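Local coordinates for protein DNA polymerase III subunit beta (Pseudomonas aeruginosa, PDB 4TSZ) that tethers DNA polymerases and other proteins to DNA and makes them processive, as a ring-shaped dimer that slides along the duplex, at residues Gly175-Leu183 with Asp357-Pro365; Arg262-Ala273 with Val323-Gly331. All coordinates share one frame; numbering follows the deposited sequence.

Interaction 1: residues Gly175-Leu183 with Asp357-Pro365; sequences GHRLAMCSL and DDSAYVVMP
Strands 177-183 and 359-363 pair antiparallel and join the central domain to the C-terminal domain in the middle of an eight-stranded sheet, most of their touching residues being buried. Six backbone hydrogen bonds make the ladder. L178 and V362 exchange two, L178 N to V362 O at 2.8 Å and V362 N to L178 O at 2.9 Å; M180 and A360 form a second such pair. One further bond closes each end: M364 N reaches H176 O at 3.0 Å, and S182 N reaches D358 O at 2.9 Å. That carbonyl also accepts from a water that lies 2.7 Å from D358 O and 2.6 Å from S182 OG, the latter further bonded to R169. In the ring-shaped bacterial sliding factor that encircles DNA, each domain brings four strands to such a sheet, and this is the seam where the two sets meet. On the face with L178, M180, A360 and V362, a chi1 of 73° tucks M180 CG between its own N and C and brings it against the methyl of its cross-strand partner, 3.7 Å from A360 CB. The other face carries R177, A179, C181, S359, Y361 and V363. There the methyl CB of A179 meets the Y361 ring obliquely, 3.6 Å from Y361 CD1. The phenol oxygen of Y361 is bonded to R142 O, while R177 leads its guanidinium away from the partner strand, to D174 and D328. Next to the M364 end of the ladder, G175 and P365 hydrogen-bond through their backbones to the bound peptide, and V362 packs on one of its apolar side chains.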
loop_
_atom_site.group_PDB
_atom_site.type_symbol
_atom_site.label_atom_id
_atom_site.label_comp_id
_atom_site.label_asym_id
_atom_site.label_seq_id
_atom_site.Cartn_x
_atom_site.Cartn_y
_atom_site.Cartn_z
ATOM N N GLY E 175 25.017 15.459 0.837
ATOM C CA GLY E 175 25.733 16.533 1.514
ATOM C C GLY E 175 25.778 16.405 3.025
ATOM O O GLY E 175 26.588 17.070 3.670
ATOM N N HIS E 176 24.894 15.577 3.611
ATOM C CA HIS E 176 24.834 15.326 5.057
ATOM C C HIS E 176 25.435 13.954 5.367
ATOM O O HIS E 176 26.068 13.774 6.394
ATOM C CB HIS E 176 23.377 15.364 5.579
ATOM C CG HIS E 176 22.689 16.687 5.450
ATOM N ND1 HIS E 176 23.398 17.874 5.336
ATOM C CD2 HIS E 176 21.370 16.971 5.467
ATOM C CE1 HIS E 176 22.483 18.826 5.249
ATOM N NE2 HIS E 176 21.254 18.330 5.333
ATOM N N ARG E 177 25.194 12.988 4.486
ATOM C CA ARG E 177 25.650 11.620 4.630
ATOM C C ARG E 177 26.070 11.070 3.280
ATOM O O ARG E 177 25.657 11.582 2.238
ATOM C CB ARG E 177 24.564 10.730 5.273
ATOM C CG ARG E 177 23.463 10.277 4.293
ATOM C CD ARG E 177 22.226 10.982 4.665
ATOM N NE ARG E 177 21.054 10.677 3.842
ATOM C CZ ARG E 177 20.208 9.679 4.067
ATOM N NH1 ARG E 177 20.488 8.754 4.977
ATOM N NH2 ARG E 177 19.103 9.566 3.343
ATOM N N LEU E 178 26.884 10.016 3.311
ATOM C CA LEU E 178 27.394 9.374 2.113
ATOM C C LEU E 178 27.377 7.865 2.291
ATOM O O LEU E 178 27.604 7.375 3.392
ATOM C CB LEU E 178 28.828 9.893 1.830
ATOM C CG LEU E 178 29.599 9.319 0.619
ATOM C CD1 LEU E 178 30.514 10.353 0.039
ATOM C CD2 LEU E 178 30.395 8.059 0.994
ATOM N N ALA E 179 27.119 7.140 1.192
ATOM C CA ALA E 179 27.182 5.686 1.133
ATOM C C ALA E 179 28.067 5.295 -0.062
ATOM O O ALA E 179 27.967 5.889 -1.137
ATOM C CB ALA E 179 25.802 5.086 0.986
ATOM N N MET E 180 28.947 4.325 0.141
ATOM C CA MET E 180 29.816 3.813 -0.913
ATOM C C MET E 180 30.018 2.307 -0.805
ATOM O O MET E 180 30.066 1.763 0.297
ATOM C CB MET E 180 31.138 4.590 -1.025
ATOM C CG MET E 180 32.109 4.314 0.093
ATOM S SD MET E 180 33.610 5.312 0.084
ATOM C CE MET E 180 34.313 4.813 -1.397
ATOM N N CYS E 181 30.075 1.632 -1.949
ATOM C CA CYS E 181 30.294 0.188 -1.999
ATOM C C CYS E 181 31.245 -0.126 -3.146
ATOM O O CYS E 181 31.067 0.412 -4.236
ATOM C CB CYS E 181 28.977 -0.572 -2.130
ATOM S SG CYS E 181 29.139 -2.359 -1.880
ATOM N N SER E 182 32.279 -0.945 -2.888
ATOM C CA SER E 182 33.285 -1.320 -3.888
ATOM C C SER E 182 33.334 -2.831 -4.049
ATOM O O SER E 182 33.258 -3.560 -3.057
ATOM C CB SER E 182 34.666 -0.806 -3.482
ATOM O OG SER E 182 34.668 0.586 -3.214
ATOM N N LEU E 183 33.448 -3.299 -5.291
ATOM C CA LEU E 183 33.547 -4.720 -5.620
ATOM C C LEU E 183 34.615 -4.915 -6.692
ATOM O O LEU E 183 34.610 -4.198 -7.694
ATOM C CB LEU E 183 32.191 -5.294 -6.092
ATOM C CG LEU E 183 31.078 -5.417 -5.047
ATOM C CD1 LEU E 183 29.782 -5.917 -5.685
ATOM C CD2 LEU E 183 31.502 -6.327 -3.858
ATOM N N ASP E 357 35.715 -3.918 4.626
ATOM C CA ASP E 357 35.672 -2.478 4.354
ATOM C C ASP E 357 35.047 -2.157 2.979
ATOM O O ASP E 357 35.075 -0.992 2.573
ATOM C CB ASP E 357 37.089 -1.860 4.479
ATOM C CG ASP E 357 37.727 -1.930 5.861
ATOM O OD1 ASP E 357 36.983 -2.119 6.857
ATOM O OD2 ASP E 357 38.965 -1.760 5.954
ATOM N N ASP E 358 34.464 -3.172 2.272
ATOM C CA ASP E 358 33.826 -3.018 0.940
ATOM C C ASP E 358 32.739 -1.954 0.928
ATOM O O ASP E 358 32.644 -1.199 -0.037
ATOM C CB ASP E 358 33.267 -4.351 0.398
ATOM C CG ASP E 358 34.273 -5.487 0.264
ATOM O OD1 ASP E 358 35.503 -5.208 0.243
ATOM O OD2 ASP E 358 33.834 -6.652 0.155
ATOM N N SER E 359 31.941 -1.888 2.010
ATOM C CA SER E 359 30.910 -0.875 2.199
ATOM C C SER E 359 31.408 0.125 3.237
ATOM O O SER E 359 32.017 -0.267 4.227
ATOM C CB SER E 359 29.597 -1.503 2.657
ATOM O OG SER E 359 29.049 -2.328 1.639
ATOM N N ALA E 360 31.175 1.419 2.987
ATOM C CA ALA E 360 31.554 2.501 3.895
ATOM C C ALA E 360 30.455 3.564 3.918
ATOM O O ALA E 360 29.929 3.948 2.874
ATOM C CB ALA E 360 32.897 3.100 3.489
ATOM N N TYR E 361 30.073 3.986 5.125
ATOM C CA TYR E 361 28.997 4.951 5.338
ATOM C C TYR E 361 29.485 6.085 6.193
ATOM O O TYR E 361 30.082 5.863 7.237
ATOM C CB TYR E 361 27.765 4.277 5.957
ATOM C CG TYR E 361 27.312 3.091 5.138
ATOM C CD1 TYR E 361 26.492 3.261 4.026
ATOM C CD2 TYR E 361 27.777 1.806 5.417
ATOM C CE1 TYR E 361 26.134 2.183 3.217
ATOM C CE2 TYR E 361 27.421 0.717 4.618
ATOM C CZ TYR E 361 26.597 0.910 3.517
ATOM O OH TYR E 361 26.216 -0.156 2.739
ATOM N N VAL E 362 29.258 7.309 5.728
ATOM C CA VAL E 362 29.712 8.521 6.414
ATOM C C VAL E 362 28.492 9.341 6.822
ATOM O O VAL E 362 27.623 9.574 5.992
ATOM C CB VAL E 362 30.686 9.320 5.511
ATOM C CG1 VAL E 362 31.237 10.537 6.242
ATOM C CG2 VAL E 362 31.830 8.429 5.008
ATOM N N VAL E 363 28.395 9.724 8.110
ATOM C CA VAL E 363 27.276 10.523 8.595
ATOM C C VAL E 363 27.825 11.743 9.328
ATOM O O VAL E 363 28.464 11.581 10.368
ATOM C CB VAL E 363 26.256 9.730 9.482
ATOM C CG1 VAL E 363 25.057 10.608 9.851
ATOM C CG2 VAL E 363 25.775 8.454 8.801
ATOM N N MET E 364 27.544 12.956 8.822
ATOM C CA MET E 364 27.936 14.190 9.509
ATOM C C MET E 364 27.041 14.347 10.750
ATOM O O MET E 364 25.832 14.076 10.678
ATOM C CB MET E 364 27.776 15.442 8.621
ATOM C CG MET E 364 28.948 15.708 7.704
ATOM S SD MET E 364 30.594 15.780 8.505
ATOM C CE MET E 364 30.543 17.399 9.218
ATOM N N PRO E 365 27.610 14.776 11.892
ATOM C CA PRO E 365 26.776 14.955 13.090
ATOM C C PRO E 365 25.910 16.225 13.057
ATOM O O PRO E 365 25.920 16.985 12.084
ATOM C CB PRO E 365 27.816 15.011 14.219
ATOM C CG PRO E 365 29.012 15.603 13.590
ATOM C CD PRO E 365 29.019 15.128 12.159
HETATM O O HOH W 1 33.752 1.087 -0.859
#

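Interaction 2: residues Arg262-Ala273 with Val323-Gly331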
loop_
_atom_site.group_PDB
_atom_site.type_symbol
_atom_site.label_atom_id
_atom_site.label_comp_id
_atom_site.label_asym_id
_atom_site.label_seq_id
_atom_site.Cartn_x
_atom_site.Cartn_y
_atom_site.Cartn_z
ATOM N N ARG E 262 24.159 -4.905 15.513
ATOM C CA ARG E 262 23.331 -4.182 14.541
ATOM C C ARG E 262 21.852 -4.133 14.967
ATOM O O ARG E 262 21.266 -3.053 14.971
ATOM C CB ARG E 262 23.474 -4.791 13.140
ATOM C CG ARG E 262 22.897 -3.909 12.033
ATOM C CD ARG E 262 22.365 -4.732 10.879
ATOM N NE ARG E 262 21.138 -5.460 11.226
ATOM C CZ ARG E 262 19.910 -4.963 11.113
ATOM N NH1 ARG E 262 19.726 -3.724 10.678
ATOM N NH2 ARG E 262 18.857 -5.701 11.439
ATOM N N GLN E 263 21.272 -5.282 15.354
ATOM C CA GLN E 263 19.879 -5.376 15.797
ATOM C C GLN E 263 19.593 -4.576 17.063
ATOM O O GLN E 263 18.605 -3.852 17.094
ATOM C CB GLN E 263 19.457 -6.830 16.004
ATOM C CG GLN E 263 18.836 -7.471 14.771
ATOM C CD GLN E 263 18.194 -8.802 15.056
ATOM O OE1 GLN E 263 18.370 -9.755 14.319
ATOM N NE2 GLN E 263 17.371 -8.882 16.097
ATOM N N GLN E 264 20.462 -4.683 18.084
ATOM C CA GLN E 264 20.307 -3.952 19.346
ATOM C C GLN E 264 20.339 -2.442 19.107
ATOM O O GLN E 264 19.514 -1.724 19.663
ATOM C CB GLN E 264 21.403 -4.338 20.345
ATOM C CG GLN E 264 21.206 -5.691 21.012
ATOM C CD GLN E 264 22.122 -5.818 22.204
ATOM O OE1 GLN E 264 23.338 -5.970 22.075
ATOM N NE2 GLN E 264 21.563 -5.703 23.394
ATOM N N LEU E 265 21.280 -1.971 18.267
ATOM C CA LEU E 265 21.403 -0.556 17.936
ATOM C C LEU E 265 20.211 -0.074 17.139
ATOM O O LEU E 265 19.672 0.981 17.450
ATOM C CB LEU E 265 22.732 -0.246 17.222
ATOM C CG LEU E 265 23.999 -0.370 18.090
ATOM C CD1 LEU E 265 25.251 -0.428 17.233
ATOM C CD2 LEU E 265 24.100 0.767 19.109
ATOM N N ARG E 266 19.769 -0.864 16.139
ATOM C CA ARG E 266 18.614 -0.534 15.319
ATOM C C ARG E 266 17.343 -0.421 16.160
ATOM O O ARG E 266 16.598 0.544 15.983
ATOM C CB ARG E 266 18.429 -1.510 14.138
ATOM C CG ARG E 266 17.356 -1.017 13.148
ATOM C CD ARG E 266 16.475 -2.107 12.560
ATOM N NE ARG E 266 15.727 -2.910 13.541
ATOM C CZ ARG E 266 14.526 -2.598 14.033
ATOM N NH1 ARG E 266 13.939 -1.456 13.699
ATOM N NH2 ARG E 266 13.919 -3.412 14.887
ATOM N N GLU E 267 17.129 -1.372 17.095
ATOM C CA GLU E 267 15.954 -1.401 17.982
ATOM C C GLU E 267 15.916 -0.211 18.931
ATOM O O GLU E 267 14.861 0.420 19.083
ATOM C CB GLU E 267 15.869 -2.723 18.756
ATOM C CG GLU E 267 15.414 -3.889 17.896
ATOM C CD GLU E 267 15.919 -5.264 18.304
ATOM O OE1 GLU E 267 15.694 -6.226 17.534
ATOM O OE2 GLU E 267 16.556 -5.386 19.376
ATOM N N ALA E 268 17.076 0.116 19.541
ATOM C CA ALA E 268 17.221 1.253 20.454
ATOM C C ALA E 268 17.048 2.581 19.721
ATOM O O ALA E 268 16.396 3.480 20.257
ATOM C CB ALA E 268 18.576 1.204 21.135
ATOM N N PHE E 269 17.625 2.710 18.491
ATOM C CA PHE E 269 17.466 3.918 17.679
ATOM C C PHE E 269 15.995 4.093 17.265
ATOM O O PHE E 269 15.487 5.196 17.345
ATOM C CB PHE E 269 18.409 3.932 16.454
ATOM C CG PHE E 269 19.882 4.142 16.743
ATOM C CD1 PHE E 269 20.297 4.939 17.803
ATOM C CD2 PHE E 269 20.855 3.590 15.920
ATOM C CE1 PHE E 269 21.666 5.122 18.074
ATOM C CE2 PHE E 269 22.222 3.777 16.187
ATOM C CZ PHE E 269 22.617 4.542 17.261
ATOM N N SER E 270 15.302 2.998 16.885
ATOM C CA SER E 270 13.882 3.041 16.501
ATOM C C SER E 270 12.990 3.477 17.681
ATOM O O SER E 270 12.099 4.307 17.488
ATOM C CB SER E 270 13.410 1.685 15.978
ATOM O OG SER E 270 14.033 1.352 14.753
ATOM N N ARG E 271 13.251 2.942 18.902
ATOM C CA ARG E 271 12.478 3.291 20.111
ATOM C C ARG E 271 12.639 4.763 20.455
ATOM O O ARG E 271 11.634 5.449 20.644
ATOM C CB ARG E 271 12.871 2.427 21.312
ATOM C CG ARG E 271 12.333 1.005 21.241
ATOM C CD ARG E 271 12.549 0.233 22.519
ATOM N NE ARG E 271 13.921 -0.257 22.652
ATOM C CZ ARG E 271 14.331 -1.450 22.246
ATOM N NH1 ARG E 271 13.487 -2.285 21.655
ATOM N NH2 ARG E 271 15.588 -1.822 22.429
ATOM N N THR E 272 13.900 5.250 20.526
ATOM C CA THR E 272 14.194 6.650 20.850
ATOM C C THR E 272 13.671 7.633 19.790
ATOM O O THR E 272 13.202 8.707 20.154
ATOM C CB THR E 272 15.676 6.866 21.218
ATOM O OG1 THR E 272 16.498 6.514 20.110
ATOM C CG2 THR E 272 16.096 6.092 22.464
ATOM N N ALA E 273 13.715 7.238 18.490
ATOM C CA ALA E 273 13.251 8.033 17.345
ATOM C C ALA E 273 11.805 8.514 17.493
ATOM O O ALA E 273 11.498 9.632 17.072
ATOM C CB ALA E 273 13.409 7.247 16.050
ATOM N N VAL E 323 18.712 10.565 13.662
ATOM C CA VAL E 323 18.410 9.147 13.894
ATOM C C VAL E 323 18.003 8.389 12.625
ATOM O O VAL E 323 18.370 7.224 12.475
ATOM C CB VAL E 323 17.462 8.911 15.113
ATOM C CG1 VAL E 323 16.059 9.447 14.865
ATOM C CG2 VAL E 323 17.432 7.441 15.537
ATOM N N SER E 324 17.274 9.066 11.706
ATOM C CA SER E 324 16.866 8.488 10.426
ATOM C C SER E 324 18.102 8.148 9.594
ATOM O O SER E 324 18.123 7.083 8.987
ATOM C CB SER E 324 15.928 9.432 9.672
ATOM O OG SER E 324 14.735 9.642 10.408
ATOM N N TYR E 325 19.154 9.005 9.622
ATOM C CA TYR E 325 20.411 8.756 8.893
ATOM C C TYR E 325 21.130 7.522 9.438
ATOM O O TYR E 325 21.675 6.743 8.659
ATOM C CB TYR E 325 21.357 9.978 8.923
ATOM C CG TYR E 325 20.878 11.219 8.195
ATOM C CD1 TYR E 325 19.806 11.164 7.302
ATOM C CD2 TYR E 325 21.527 12.441 8.361
ATOM C CE1 TYR E 325 19.376 12.302 6.619
ATOM C CE2 TYR E 325 21.103 13.582 7.688
ATOM C CZ TYR E 325 20.036 13.507 6.809
ATOM O OH TYR E 325 19.620 14.643 6.161
ATOM N N LEU E 326 21.098 7.325 10.775
ATOM C CA LEU E 326 21.714 6.159 11.413
ATOM C C LEU E 326 20.924 4.881 11.108
ATOM O O LEU E 326 21.531 3.856 10.791
ATOM C CB LEU E 326 21.892 6.358 12.931
ATOM C CG LEU E 326 22.752 7.554 13.397
ATOM C CD1 LEU E 326 22.842 7.577 14.898
ATOM C CD2 LEU E 326 24.172 7.510 12.807
ATOM N N LEU E 327 19.570 4.972 11.143
ATOM C CA LEU E 327 18.678 3.853 10.826
ATOM C C LEU E 327 18.832 3.418 9.362
ATOM O O LEU E 327 18.860 2.217 9.071
ATOM C CB LEU E 327 17.212 4.163 11.193
ATOM C CG LEU E 327 16.909 4.142 12.691
ATOM C CD1 LEU E 327 15.657 4.936 13.012
ATOM C CD2 LEU E 327 16.813 2.697 13.227
ATOM N N ASP E 328 19.016 4.391 8.460
ATOM C CA ASP E 328 19.251 4.125 7.041
ATOM C C ASP E 328 20.500 3.267 6.841
ATOM O O ASP E 328 20.461 2.301 6.077
ATOM C CB ASP E 328 19.410 5.428 6.251
ATOM C CG ASP E 328 18.146 6.206 6.024
ATOM O OD1 ASP E 328 17.051 5.638 6.229
ATOM O OD2 ASP E 328 18.247 7.391 5.675
ATOM N N VAL E 329 21.595 3.604 7.552
ATOM C CA VAL E 329 22.858 2.874 7.494
ATOM C C VAL E 329 22.683 1.451 8.037
ATOM O O VAL E 329 23.097 0.489 7.385
ATOM C CB VAL E 329 24.008 3.631 8.214
ATOM C CG1 VAL E 329 25.255 2.748 8.333
ATOM C CG2 VAL E 329 24.344 4.936 7.501
ATOM N N LEU E 330 22.075 1.324 9.233
ATOM C CA LEU E 330 21.877 0.027 9.871
ATOM C C LEU E 330 21.037 -0.927 9.025
ATOM O O LEU E 330 21.321 -2.126 9.014
ATOM C CB LEU E 330 21.325 0.171 11.303
ATOM C CG LEU E 330 22.259 0.836 12.324
ATOM C CD1 LEU E 330 21.542 1.104 13.595
ATOM C CD2 LEU E 330 23.522 0.006 12.579
ATOM N N GLY E 331 20.081 -0.367 8.270
ATOM C CA GLY E 331 19.193 -1.096 7.370
ATOM C C GLY E 331 19.893 -1.763 6.199
ATOM O O GLY E 331 19.321 -2.661 5.587
#
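R266 O is gripped twice from within its own helix, by S270 N and by S270 OG at 3.0 Å, the two donors approaching from opposite faces of the carbonyl plane. Against this pair lies L327, whose CD2 methyl is 3.4 Å from S270 OG and also touches the CG of R266, the two side chains crossing at about a right angle. The one hydrogen bond between the helices stands toward the C-terminal end of helix 323-330: R262 NH1 donates to L330 O at 2.8 Å, coming from well above the carbonyl plane rather than along a lone pair. With chi1 of R262 at -167°, CG lies anti to the backbone N, and the arm then bends twice to bring the guanidinium edge to that carbonyl. On the side toward the sheet the packing is apolar. F269 is a knob among V323, L326, L327 and L330; L326 CD1 sits over one ring face, 4.2 Å from the centroid, whereas L330 CD1 meets the ring edge, 3.5 Å from F269 CD2. L330 fills the reciprocal hole among R262, L265, R266 and F269. Farther along, A273 CB rests on V323 CG1 at 3.6 Å. Beneath, F269, V323 and L326 lie on I283 of strand 282-288. Two near-antiparallel helices, axes 10.0 Å apart at 152°, laid on β-sheet this way form the layer with which each domain of the sliding ring lines the DNA channel.

Overall arrangement
Interaction 1 is a mostly buried seam between two domains, held by a regular backbone ladder; interaction 2 lies within the C-terminal domain, is only partly buried, and relies on interlocking apolar side chains with a single hydrogen bond between its helices. Their centres are about 16 Å apart, and along the chain interaction 2 is nested inside the loop that interaction 1 closes. Helix 323-330 belongs to both neighbourhoods: the face turned from helix 262-273 meets the seam, where R177 NH1 forms a salt bridge with D328 OD2 at 2.7 Å and Y361 packs on V329. Y325 and H176 also touch, and both pack on the bound peptide.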